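Local coordinates for ribulose bisphosphate carboxylase (Hyperthermus butylicus DSM 5456, PDB 6HUN), which probably catalyses the carboxylation of ribulose 1,5-bisphosphate to two molecules of 3-phosphoglycerate, as a magnesium-dependent form III Rubisco working in archaeal AMP degradation, at residues Q51-S54 with I55-A59. Residues are numbered along the deposited sequence; the frame is centred on the assembly and turned at random.
Sequences QGIS and IKDAA
S54 O receives the amide of A58 at 2.9 Å from A58 N, an almost straight bond (172° at the hydrogen) that closes the first turn of the helix. S54 is the N-cap residue, and its hydroxyl takes the amide one residue earlier: D57 N donates to S54 OG at 3.1 Å, the usual side-chain cap. That reach depends on the S54 side chain, whose OG stands between its own backbone N and carbonyl carbon, a rotation (chi1 81°) that brings it alongside D57 N and D57 CB. D57 points back toward the loop, and its carboxylate meets S54 N through a water, a solvent-bridged variant of the reciprocal half of a capping box. The water accepts from S54 N at 2.9 Å and donates to D57 OD2 at 2.6 Å. OD1 of the same carboxylate forms a salt bridge with R61, one turn further along, which should help to fix the rotation of the group. Next to these polar contacts, the I53 methyl CG2 lies 4.0 Å from A58 CB and equally far from D57 CB, the I53-A58 pair resembling a hydrophobic staple despite the small alanine. The cap thus starts helix 55-65 at the end of the short loop that follows strand 41-49, with I55 and A58 packed on that strand and I55 and A59 reaching strands 87-93 and 99-105.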
# COMPACT_ATOMS: atom_id res chain seq x y z
N GLN A 51 16.16 -12.52 18.18
CA GLN A 51 17.02 -13.30 19.08
C GLN A 51 16.86 -12.82 20.51
O GLN A 51 16.98 -11.63 20.79
CB GLN A 51 18.49 -13.20 18.68
CG GLN A 51 19.38 -14.29 19.35
CD GLN A 51 18.73 -15.69 19.28
OE1 GLN A 51 19.11 -16.49 18.43
NE2 GLN A 51 17.81 -16.01 20.21
N GLY A 52 16.63 -13.75 21.42
CA GLY A 52 16.60 -13.44 22.84
C GLY A 52 15.24 -13.06 23.36
O GLY A 52 15.07 -12.92 24.57
N ILE A 53 14.25 -12.91 22.48
CA ILE A 53 12.90 -12.51 22.84
C ILE A 53 12.03 -13.76 22.92
O ILE A 53 11.98 -14.54 21.97
CB ILE A 53 12.33 -11.53 21.79
CG1 ILE A 53 13.17 -10.25 21.71
CG2 ILE A 53 10.88 -11.23 22.09
CD1 ILE A 53 13.18 -9.44 23.00
N SER A 54 11.32 -13.93 24.04
CA SER A 54 10.40 -15.07 24.12
C SER A 54 9.12 -14.78 23.33
O SER A 54 8.77 -13.63 23.05
CB SER A 54 10.04 -15.38 25.57
OG SER A 54 9.02 -14.50 26.03
N ILE A 55 8.41 -15.86 22.94
CA ILE A 55 7.20 -15.69 22.13
C ILE A 55 6.14 -14.94 22.91
O ILE A 55 5.40 -14.10 22.36
CB ILE A 55 6.66 -17.04 21.59
CG1 ILE A 55 5.43 -16.82 20.73
CG2 ILE A 55 6.26 -18.00 22.73
CD1 ILE A 55 5.68 -15.80 19.55
N LYS A 56 6.06 -15.20 24.21
CA LYS A 56 5.09 -14.48 25.02
C LYS A 56 5.41 -13.00 25.05
O LYS A 56 4.50 -12.17 25.00
CB LYS A 56 5.06 -15.07 26.42
CG LYS A 56 4.31 -16.35 26.42
CD LYS A 56 3.74 -16.50 27.80
CE LYS A 56 2.47 -17.26 27.72
NZ LYS A 56 2.61 -18.44 26.82
N ASP A 57 6.70 -12.66 25.17
CA ASP A 57 7.12 -11.26 25.12
C ASP A 57 6.77 -10.63 23.77
O ASP A 57 6.19 -9.54 23.70
CB ASP A 57 8.62 -11.18 25.38
CG ASP A 57 9.12 -9.76 25.60
OD1 ASP A 57 8.34 -8.81 25.39
OD2 ASP A 57 10.30 -9.59 26.01
N ALA A 58 7.16 -11.30 22.67
CA ALA A 58 6.84 -10.77 21.34
C ALA A 58 5.35 -10.57 21.19
O ALA A 58 4.89 -9.54 20.71
CB ALA A 58 7.37 -11.70 20.26
N ALA A 59 4.56 -11.53 21.71
CA ALA A 59 3.11 -11.50 21.50
C ALA A 59 2.46 -10.37 22.28
O ALA A 59 1.52 -9.74 21.78
CB ALA A 59 2.48 -12.84 21.87
O HOH W 1 11.64 -11.79 26.02